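Local coordinates for protein prenylcyclase (Actinoplanes teichomyceticus, PDB 6IJ1) that is probably a prenyl cyclase or prenyl transferase, although its substrate and precise reaction are not established, at residues R16-L21 with V53-E58; G179-Q184 with E207-V212. One frame throughout, in Å; residues are numbered along the deposited sequence.

Interaction 1 of 2, residues R16-L21 with V53-E58; sequences RGVDFL and VQLPHE
Val18 CG2 comes to the His57 imidazole obliquely, 4.2 Å from CD2 of the ring. Val14 and Arg15, one turn earlier on helix 10-23, touch the His57 side chain as well. The same Val18 methyl makes the closer contact with the neighbouring apolar residue, lying 3.6 Å from Leu55 CD1. CG2 is the valine branch set beside its own backbone N, with CG1 anti to that N (chi1 171°), and this places a single methyl against both the leucine and the histidine. The Val18 and Leu55 side chains slide past each other in opposite directions, and the contact is wholly one of packing. Between Leu55 and His57 the chain bends through an inverse gamma turn centred on Pro56, with a weak bond from His57 N to Leu55 O (2.9 Å), so that both residues on the two sides of the proline can face the helix. Arg338 of helix 327-341 lies against Leu55 and Pro56. Within this largely alpha-helical fold, helix 10-23 thus packs on the inverse-gamma-turn connection between helices 42-52 and 58-71, with His57 as N-cap of the second.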
loop_
_atom_site.group_PDB
_atom_site.type_symbol
_atom_site.label_atom_id
_atom_site.label_comp_id
_atom_site.label_asym_id
_atom_site.label_seq_id
_atom_site.Cartn_x
_atom_site.Cartn_y
_atom_site.Cartn_z
ATOM N N ARG A 16 20.196 2.477 -7.779
ATOM C CA ARG A 16 20.463 3.448 -6.714
ATOM C C ARG A 16 19.366 3.443 -5.631
ATOM O O ARG A 16 19.655 3.655 -4.453
ATOM C CB ARG A 16 20.579 4.841 -7.306
ATOM C CG ARG A 16 21.923 5.050 -8.069
ATOM C CD ARG A 16 21.833 6.314 -8.951
ATOM N NE ARG A 16 21.523 7.435 -8.089
ATOM C CZ ARG A 16 20.932 8.551 -8.494
ATOM N NH1 ARG A 16 20.618 8.757 -9.771
ATOM N NH2 ARG A 16 20.657 9.495 -7.610
ATOM N N GLY A 17 18.124 3.157 -6.020
ATOM C CA GLY A 17 17.056 3.045 -5.043
ATOM C C GLY A 17 17.200 1.804 -4.183
ATOM O O GLY A 17 16.938 1.818 -2.974
ATOM N N VAL A 18 17.666 0.701 -4.804
ATOM C CA VAL A 18 17.976 -0.496 -4.029
ATOM C C VAL A 18 19.080 -0.228 -3.012
ATOM O O VAL A 18 18.956 -0.587 -1.840
ATOM C CB VAL A 18 18.349 -1.670 -4.964
ATOM C CG1 VAL A 18 18.872 -2.837 -4.121
ATOM C CG2 VAL A 18 17.119 -2.112 -5.709
ATOM N N ASP A 19 20.161 0.451 -3.433
ATOM C CA ASP A 19 21.212 0.778 -2.477
ATOM C C ASP A 19 20.676 1.650 -1.349
ATOM O O ASP A 19 21.056 1.469 -0.208
ATOM C CB ASP A 19 22.347 1.518 -3.147
ATOM C CG ASP A 19 23.200 0.614 -4.071
ATOM O OD1 ASP A 19 23.256 -0.613 -3.850
ATOM O OD2 ASP A 19 23.800 1.165 -4.991
ATOM N N PHE A 20 19.813 2.636 -1.652
ATOM C CA PHE A 20 19.215 3.428 -0.569
ATOM C C PHE A 20 18.480 2.529 0.414
ATOM O O PHE A 20 18.668 2.625 1.618
ATOM C CB PHE A 20 18.263 4.485 -1.162
ATOM C CG PHE A 20 17.442 5.207 -0.119
ATOM C CD1 PHE A 20 17.940 6.332 0.505
ATOM C CD2 PHE A 20 16.157 4.755 0.229
ATOM C CE1 PHE A 20 17.161 7.002 1.502
ATOM C CE2 PHE A 20 15.394 5.434 1.193
ATOM C CZ PHE A 20 15.889 6.525 1.827
ATOM N N LEU A 21 17.639 1.611 -0.090
ATOM C CA LEU A 21 16.838 0.816 0.835
ATOM C C LEU A 21 17.703 -0.171 1.622
ATOM O O LEU A 21 17.509 -0.355 2.811
ATOM C CB LEU A 21 15.749 0.053 0.076
ATOM C CG LEU A 21 14.607 0.918 -0.504
ATOM C CD1 LEU A 21 13.705 0.073 -1.377
ATOM C CD2 LEU A 21 13.851 1.562 0.667
ATOM N N VAL A 53 11.962 -8.185 -3.531
ATOM C CA VAL A 53 12.099 -9.543 -4.080
ATOM C C VAL A 53 11.694 -9.615 -5.546
ATOM O O VAL A 53 11.961 -10.635 -6.202
ATOM C CB VAL A 53 11.307 -10.611 -3.266
ATOM C CG1 VAL A 53 11.791 -10.732 -1.821
ATOM C CG2 VAL A 53 9.780 -10.408 -3.316
ATOM N N GLN A 54 11.108 -8.563 -6.116
ATOM C CA GLN A 54 10.724 -8.514 -7.523
ATOM C C GLN A 54 11.750 -7.819 -8.416
ATOM O O GLN A 54 11.529 -7.742 -9.636
ATOM C CB GLN A 54 9.395 -7.794 -7.672
ATOM C CG GLN A 54 8.267 -8.459 -6.931
ATOM C CD GLN A 54 7.008 -7.612 -7.031
ATOM O OE1 GLN A 54 6.485 -7.368 -8.138
ATOM N NE2 GLN A 54 6.565 -7.066 -5.887
ATOM N N LEU A 55 12.837 -7.285 -7.861
ATOM C CA LEU A 55 13.831 -6.532 -8.606
ATOM C C LEU A 55 14.971 -7.451 -9.010
ATOM O O LEU A 55 15.306 -8.389 -8.291
ATOM C CB LEU A 55 14.377 -5.380 -7.766
ATOM C CG LEU A 55 13.249 -4.397 -7.391
ATOM C CD1 LEU A 55 13.823 -3.256 -6.563
ATOM C CD2 LEU A 55 12.521 -3.866 -8.618
ATOM N N PRO A 56 15.608 -7.165 -10.146
ATOM C CA PRO A 56 16.676 -8.051 -10.648
ATOM C C PRO A 56 18.037 -7.715 -10.044
ATOM O O PRO A 56 18.988 -7.295 -10.735
ATOM C CB PRO A 56 16.615 -7.798 -12.157
ATOM C CG PRO A 56 16.283 -6.308 -12.254
ATOM C CD PRO A 56 15.279 -6.085 -11.097
ATOM N N HIS A 57 18.156 -7.909 -8.731
ATOM C CA HIS A 57 19.377 -7.591 -8.004
ATOM C C HIS A 57 19.503 -8.616 -6.892
ATOM O O HIS A 57 18.607 -8.755 -6.059
ATOM C CB HIS A 57 19.347 -6.126 -7.470
ATOM C CG HIS A 57 19.386 -5.085 -8.562
ATOM N ND1 HIS A 57 20.536 -4.772 -9.265
ATOM C CD2 HIS A 57 18.403 -4.318 -9.103
ATOM C CE1 HIS A 57 20.266 -3.844 -10.168
ATOM N NE2 HIS A 57 18.978 -3.554 -10.097
ATOM N N GLU A 58 20.589 -9.388 -6.889
ATOM C CA GLU A 58 20.648 -10.499 -5.956
ATOM C C GLU A 58 20.594 -10.028 -4.502
ATOM O O GLU A 58 19.980 -10.693 -3.649
ATOM C CB GLU A 58 21.899 -11.356 -6.229
ATOM C CG GLU A 58 23.221 -10.638 -6.078
ATOM C CD GLU A 58 24.440 -11.527 -6.394
ATOM O OE1 GLU A 58 24.267 -12.758 -6.606
ATOM O OE2 GLU A 58 25.572 -10.980 -6.432
#

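Interaction 2 of 2, residues G179-Q184 with E207-V212; sequences GLLRAQ and ESLATV. With IMD (imidazole), chain B.
Leu209 brings both of its methyls up to two consecutive leucines, Leu180 and Leu181, each of which contributes its CD2. Leu180 CD2 sits 3.9 Å from Leu209 CD2 and is nearly as close to CG and CD1, so it lies against the branch point of the fork. Leu181 CD2 lies 3.9 Å from Leu209 CD1 and almost as near CD2, so each partner's CD2 meets both Leu209 methyls. Both pairs cross obliquely. The two neighbours reach the same target through different rotamers. Leu180 starts out toward helix 198-209 with CG anti to its backbone N (chi1 179°), whereas Leu181 leaves its helix at a slant and keeps CG beside the N (chi1 -70°), as Leu209 does, its methyl end bending in. Val177 and Trp190 cover other parts of Leu209, and Thr161 and Ala162 pack on Leu180.

Beyond Leu209 the chain turns through a type I beta turn to Val212, whose N binds Leu209 O at 3.1 Å. Thr211 OG1 donates to Ser208 O at 2.6 Å, tilted 20° from the carbonyl plane, and is also bonded to Arg173. On another side of the helix a bound imidazole, probably from the crystallisation liquor, makes through N1 a weak, bent hydrogen bond of 3.1 Å to Ser208 OG. That hydroxyl is also bonded to Leu204 O and Ala162 O, which must share its one proton. The extended Glu207 chain passes the imidazole, OE1 lying 3.4 Å from C2 while forming a salt bridge to Arg254. Gln184, Gly188 and Trp190 fit the QxxxGxW pattern: Trp190 NE1 bonds Leu180 O near the end of helix 173-182, and Gln184 NE2 bonds Gly188 O and Ala218 O, the latter near the start of helix 216-229, matching the QW motif of squalene-hopene-type cyclases.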
loop_
_atom_site.group_PDB
_atom_site.type_symbol
_atom_site.label_atom_id
_atom_site.label_comp_id
_atom_site.label_asym_id
_atom_site.label_seq_id
_atom_site.Cartn_x
_atom_site.Cartn_y
_atom_site.Cartn_z
ATOM N N GLY A 179 -17.042 -7.121 -4.413
ATOM C CA GLY A 179 -17.215 -5.914 -3.630
ATOM C C GLY A 179 -16.260 -4.834 -4.108
ATOM O O GLY A 179 -16.648 -3.662 -4.226
ATOM N N LEU A 180 -15.037 -5.229 -4.437
ATOM C CA LEU A 180 -14.068 -4.256 -4.960
ATOM C C LEU A 180 -14.548 -3.669 -6.278
ATOM O O LEU A 180 -14.555 -2.436 -6.463
ATOM C CB LEU A 180 -12.717 -4.926 -5.124
ATOM C CG LEU A 180 -11.579 -4.068 -5.674
ATOM C CD1 LEU A 180 -11.316 -2.822 -4.706
ATOM C CD2 LEU A 180 -10.304 -4.858 -5.813
ATOM N N LEU A 181 -15.038 -4.525 -7.194
ATOM C CA LEU A 181 -15.533 -4.026 -8.474
ATOM C C LEU A 181 -16.698 -3.063 -8.287
ATOM O O LEU A 181 -16.752 -2.036 -8.974
ATOM C CB LEU A 181 -15.980 -5.201 -9.355
ATOM C CG LEU A 181 -14.800 -6.044 -9.834
ATOM C CD1 LEU A 181 -15.382 -7.308 -10.530
ATOM C CD2 LEU A 181 -13.903 -5.323 -10.865
ATOM N N ARG A 182 -17.609 -3.342 -7.321
ATOM C CA ARG A 182 -18.737 -2.447 -7.116
ATOM C C ARG A 182 -18.301 -1.089 -6.546
ATOM O O ARG A 182 -19.020 -0.084 -6.703
ATOM C CB ARG A 182 -19.762 -3.077 -6.160
ATOM C CG ARG A 182 -20.663 -4.102 -6.878
ATOM C CD ARG A 182 -21.828 -4.534 -5.955
ATOM N NE ARG A 182 -21.331 -5.245 -4.787
ATOM C CZ ARG A 182 -21.105 -6.559 -4.753
ATOM N NH1 ARG A 182 -21.362 -7.314 -5.813
ATOM N NH2 ARG A 182 -20.636 -7.116 -3.645
ATOM N N ALA A 183 -17.112 -1.011 -5.933
ATOM C CA ALA A 183 -16.649 0.252 -5.374
ATOM C C ALA A 183 -15.946 1.159 -6.397
ATOM O O ALA A 183 -15.571 2.302 -6.053
ATOM C CB ALA A 183 -15.721 -0.056 -4.201
ATOM N N GLN A 184 -15.714 0.707 -7.618
ATOM C CA GLN A 184 -15.071 1.561 -8.611
ATOM C C GLN A 184 -15.992 2.718 -8.964
ATOM O O GLN A 184 -17.192 2.531 -9.138
ATOM C CB GLN A 184 -14.744 0.770 -9.892
ATOM C CG GLN A 184 -13.872 1.528 -10.849
ATOM C CD GLN A 184 -13.522 0.729 -12.096
ATOM O OE1 GLN A 184 -14.225 -0.272 -12.428
ATOM N NE2 GLN A 184 -12.450 1.115 -12.770
ATOM N N GLU A 207 -3.738 -3.997 -10.118
ATOM C CA GLU A 207 -2.754 -5.058 -10.045
ATOM C C GLU A 207 -3.352 -6.312 -9.395
ATOM O O GLU A 207 -3.104 -7.439 -9.857
ATOM C CB GLU A 207 -1.523 -4.565 -9.261
ATOM C CG GLU A 207 -0.761 -3.491 -10.098
ATOM C CD GLU A 207 0.485 -3.004 -9.445
ATOM O OE1 GLU A 207 0.731 -3.373 -8.273
ATOM O OE2 GLU A 207 1.217 -2.231 -10.075
ATOM N N SER A 208 -4.142 -6.132 -8.334
ATOM C CA SER A 208 -4.807 -7.284 -7.723
ATOM C C SER A 208 -5.767 -7.958 -8.675
ATOM O O SER A 208 -5.838 -9.208 -8.685
ATOM C CB SER A 208 -5.574 -6.832 -6.492
ATOM O OG SER A 208 -4.613 -6.559 -5.427
ATOM N N LEU A 209 -6.551 -7.155 -9.413
ATOM C CA LEU A 209 -7.615 -7.687 -10.276
ATOM C C LEU A 209 -7.038 -8.295 -11.533
ATOM O O LEU A 209 -7.752 -9.074 -12.213
ATOM C CB LEU A 209 -8.613 -6.580 -10.612
ATOM C CG LEU A 209 -9.570 -5.988 -9.540
ATOM C CD1 LEU A 209 -10.189 -4.619 -9.848
ATOM C CD2 LEU A 209 -10.724 -6.937 -9.143
ATOM N N ALA A 210 -5.787 -7.991 -11.876
ATOM C CA ALA A 210 -5.201 -8.565 -13.099
ATOM C C ALA A 210 -5.081 -10.061 -12.975
ATOM O O ALA A 210 -4.923 -10.744 -13.973
ATOM C CB ALA A 210 -3.843 -7.948 -13.350
ATOM N N THR A 211 -5.257 -10.563 -11.759
ATOM C CA THR A 211 -5.004 -11.941 -11.446
ATOM C C THR A 211 -6.311 -12.746 -11.422
ATOM O O THR A 211 -6.292 -13.950 -11.102
ATOM C CB THR A 211 -4.211 -12.001 -10.109
ATOM O OG1 THR A 211 -5.057 -11.689 -9.014
ATOM C CG2 THR A 211 -3.058 -10.950 -10.019
ATOM N N VAL A 212 -7.427 -12.130 -11.850
ATOM C CA VAL A 212 -8.797 -12.675 -11.830
ATOM C C VAL A 212 -9.593 -12.437 -13.110
ATOM O O VAL A 212 -9.608 -11.329 -13.661
ATOM C CB VAL A 212 -9.543 -12.052 -10.627
ATOM C CG1 VAL A 212 -11.026 -12.283 -10.707
ATOM C CG2 VAL A 212 -8.948 -12.632 -9.328
HETATM N N1 IMD B . -1.795 -5.378 -5.301
HETATM C C2 IMD B . -0.600 -4.724 -5.505
HETATM N N3 IMD B . 0.056 -4.680 -4.315
HETATM C C4 IMD B . -0.705 -5.337 -3.407
HETATM C C5 IMD B . -1.882 -5.789 -3.984
#

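Overall arrangement
Interaction 1 precedes interaction 2 along the chain, and their centres are 28 Å apart, at 18 and 15 Å from the centre of the chain. They do not touch: the closest atoms are Gln54 OE1 and Glu207 OE1, 7.0 Å apart, the first bonded to Gln335 and the second lying beside the bound imidazole. Each contact also includes a helix whose backbone carbonyl is bonded by the indole of a following tryptophan: Leu21 O by Trp31 NE1 and Leu180 O by Trp190 NE1. This recurrence is consistent with the QW-type motifs of a helical terpene-cyclase fold; neither contact is identified with a catalytic site.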